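Voltage-sensor containing phosphatase (Ciona intestinalis, PDB 3V0D) probably dephosphorylates membrane phosphoinositides under the control of a voltage sensor, using a PTEN-like phosphatase domain joined to a C2 domain. Local coordinates at residues 69-75 with 87-93. The protein carries 1 engineered substitution. Sequence-based numbering, arbitrary orientation.
Sequences IYNLCSE and VYRVMID
Arg-89 reaches forward from strand 87-92 to the end of strand 67-73, where its NH2 donates to Cys-73 O (2.9 Å), the acceptor lying in the guanidinium plane. A bend at chi3 (71°) turns the group along the strands, and NE donates to a water lodged between Asn-71 O and Cys-73 O. Beside it runs the Asn-71 amide, its plane within 4° of the guanidinium, with ND2 3.7 Å from NE. OD1 of Asn-71 accepts from Cys-73 N (2.9 Å) in an Asx turn, and ND2 bonds Arg-76 O.

On the other face, the edge of the Tyr-70 ring lies against Tyr-88, CD2 to CD2 3.6 Å, the planes inclined at 56°; their hydroxyls part toward Asp-109 and Lys-105 on helix 100-115. Further along, Leu-72 CG meets Ile-92 CD1 (4.0 Å), both packing against Leu-136 of helix 131-143.

The strands are parallel, with a beta bulge after Asn-71, in the central mixed sheet of the tensin-type phosphatase domain; the Cys-73 side chain is about 5 Å from a bound phosphate ion. Past the bulge, the guanidinium thus takes up the Cys-73 carbonyl, while Asp-93 OD1, sharing its anti lone pair with Ser-74 OG (2.7 Å) and salt-bridged to Arg-231, ties the strand end to the C2 domain.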
loop_
_atom_site.group_PDB
_atom_site.type_symbol
_atom_site.label_atom_id
_atom_site.label_comp_id
_atom_site.label_asym_id
_atom_site.label_seq_id
_atom_site.Cartn_x
_atom_site.Cartn_y
_atom_site.Cartn_z
ATOM N N ILE A 69 -4.209 17.001 -10.655
ATOM C CA ILE A 69 -3.999 16.654 -9.239
ATOM C C ILE A 69 -4.631 15.306 -8.959
ATOM O O ILE A 69 -5.775 15.069 -9.353
ATOM C CB ILE A 69 -4.671 17.711 -8.326
ATOM C CG1 ILE A 69 -4.315 19.156 -8.736
ATOM C CG2 ILE A 69 -4.357 17.419 -6.845
ATOM C CD1 ILE A 69 -2.840 19.483 -8.673
ATOM N N TYR A 70 -3.901 14.451 -8.237
ATOM C CA TYR A 70 -4.422 13.158 -7.805
ATOM C C TYR A 70 -4.491 13.127 -6.291
ATOM O O TYR A 70 -3.455 13.247 -5.613
ATOM C CB TYR A 70 -3.516 12.027 -8.330
ATOM C CG TYR A 70 -3.520 11.936 -9.833
ATOM C CD1 TYR A 70 -2.647 12.676 -10.601
ATOM C CD2 TYR A 70 -4.466 11.142 -10.491
ATOM C CE1 TYR A 70 -2.664 12.616 -11.996
ATOM C CE2 TYR A 70 -4.511 11.080 -11.892
ATOM C CZ TYR A 70 -3.607 11.830 -12.622
ATOM O OH TYR A 70 -3.598 11.777 -13.994
ATOM N N ASN A 71 -5.712 12.981 -5.775
ATOM C CA ASN A 71 -5.951 12.850 -4.340
ATOM C C ASN A 71 -6.117 11.373 -4.035
ATOM O O ASN A 71 -7.107 10.765 -4.458
ATOM C CB ASN A 71 -7.210 13.632 -3.946
ATOM C CG ASN A 71 -7.599 13.397 -2.509
ATOM O OD1 ASN A 71 -6.872 12.779 -1.740
ATOM N ND2 ASN A 71 -8.763 13.879 -2.127
ATOM N N LEU A 72 -5.155 10.803 -3.307
ATOM C CA LEU A 72 -5.124 9.362 -3.023
ATOM C C LEU A 72 -5.801 9.007 -1.700
ATOM O O LEU A 72 -5.721 7.864 -1.257
ATOM C CB LEU A 72 -3.705 8.858 -3.034
ATOM C CG LEU A 72 -3.073 8.578 -4.388
ATOM C CD1 LEU A 72 -3.361 9.619 -5.450
ATOM C CD2 LEU A 72 -1.619 8.291 -4.230
ATOM N N CYS A 73 -6.473 9.963 -1.057
ATOM C CA CYS A 73 -7.021 9.701 0.285
ATOM C C CYS A 73 -8.458 9.245 0.219
ATOM O O CYS A 73 -9.352 10.003 -0.181
ATOM C CB CYS A 73 -6.987 10.972 1.129
ATOM S SG CYS A 73 -5.348 11.656 1.361
ATOM N N SER A 74 -8.736 8.037 0.702
ATOM C CA SER A 74 -10.125 7.642 0.869
ATOM C C SER A 74 -10.802 8.496 1.943
ATOM O O SER A 74 -12.021 8.640 1.936
ATOM C CB SER A 74 -10.250 6.175 1.240
ATOM O OG SER A 74 -9.680 5.987 2.525
ATOM N N GLU A 75 -10.029 9.042 2.876
ATOM C CA GLU A 75 -10.613 9.618 4.082
ATOM C C GLU A 75 -11.175 11.015 3.865
ATOM O O GLU A 75 -11.995 11.435 4.679
ATOM C CB GLU A 75 -9.540 9.685 5.170
ATOM C CG GLU A 75 -9.004 8.317 5.583
ATOM C CD GLU A 75 -7.806 7.804 4.768
ATOM O OE1 GLU A 75 -7.225 6.781 5.188
ATOM O OE2 GLU A 75 -7.445 8.408 3.743
ATOM N N VAL A 87 -8.962 17.504 -10.701
ATOM C CA VAL A 87 -8.616 16.576 -9.621
ATOM C C VAL A 87 -9.206 15.214 -9.940
ATOM O O VAL A 87 -10.342 15.116 -10.374
ATOM C CB VAL A 87 -9.135 17.080 -8.260
ATOM C CG1 VAL A 87 -8.676 16.146 -7.116
ATOM C CG2 VAL A 87 -8.697 18.502 -7.999
ATOM N N TYR A 88 -8.404 14.182 -9.697
ATOM C CA TYR A 88 -8.797 12.784 -9.866
ATOM C C TYR A 88 -8.602 12.090 -8.520
ATOM O O TYR A 88 -7.520 12.168 -7.943
ATOM C CB TYR A 88 -7.923 12.183 -10.959
ATOM C CG TYR A 88 -8.187 10.734 -11.308
ATOM C CD1 TYR A 88 -8.829 10.408 -12.500
ATOM C CD2 TYR A 88 -7.738 9.689 -10.507
ATOM C CE1 TYR A 88 -9.027 9.087 -12.866
ATOM C CE2 TYR A 88 -7.934 8.360 -10.871
ATOM C CZ TYR A 88 -8.574 8.070 -12.044
ATOM O OH TYR A 88 -8.792 6.778 -12.418
ATOM N N ARG A 89 -9.620 11.408 -8.027
ATOM C CA ARG A 89 -9.522 10.726 -6.731
ATOM C C ARG A 89 -9.260 9.241 -6.890
ATOM O O ARG A 89 -9.892 8.555 -7.698
ATOM C CB ARG A 89 -10.825 10.924 -5.916
ATOM C CG ARG A 89 -11.003 12.337 -5.295
ATOM C CD ARG A 89 -12.066 12.430 -4.223
ATOM N NE ARG A 89 -11.677 11.749 -2.976
ATOM C CZ ARG A 89 -12.432 11.719 -1.863
ATOM N NH1 ARG A 89 -13.613 12.330 -1.837
ATOM N NH2 ARG A 89 -12.038 11.072 -0.755
ATOM N N VAL A 90 -8.317 8.737 -6.099
ATOM C CA VAL A 90 -8.062 7.304 -5.961
ATOM C C VAL A 90 -8.322 6.984 -4.487
ATOM O O VAL A 90 -7.663 7.552 -3.612
ATOM C CB VAL A 90 -6.597 6.914 -6.353
ATOM C CG1 VAL A 90 -6.471 5.409 -6.421
ATOM C CG2 VAL A 90 -6.173 7.546 -7.677
ATOM N N MET A 91 -9.289 6.115 -4.201
ATOM C CA MET A 91 -9.726 5.921 -2.818
ATOM C C MET A 91 -8.841 4.882 -2.139
ATOM O O MET A 91 -9.110 3.694 -2.232
ATOM C CB MET A 91 -11.199 5.510 -2.801
ATOM C CG MET A 91 -12.099 6.570 -3.425
ATOM S SD MET A 91 -12.201 8.104 -2.483
ATOM C CE MET A 91 -13.422 7.668 -1.250
ATOM N N ILE A 92 -7.760 5.315 -1.524
ATOM C CA ILE A 92 -6.822 4.402 -0.851
ATOM C C ILE A 92 -6.842 4.737 0.638
ATOM O O ILE A 92 -6.685 5.895 1.028
ATOM C CB ILE A 92 -5.390 4.547 -1.399
ATOM C CG1 ILE A 92 -5.369 4.458 -2.942
ATOM C CG2 ILE A 92 -4.517 3.454 -0.780
ATOM C CD1 ILE A 92 -4.021 4.809 -3.528
ATOM N N ASP A 93 -7.027 3.724 1.494
ATOM C CA ASP A 93 -6.913 3.958 2.929
ATOM C C ASP A 93 -5.449 4.160 3.314
ATOM O O ASP A 93 -4.546 3.520 2.751
ATOM C CB ASP A 93 -7.447 2.761 3.707
ATOM C CG ASP A 93 -8.921 2.527 3.544
ATOM O OD1 ASP A 93 -9.665 3.380 3.027
ATOM O OD2 ASP A 93 -9.357 1.436 3.991
HETATM O O HOH W 1 -9.350 10.286 -2.916
#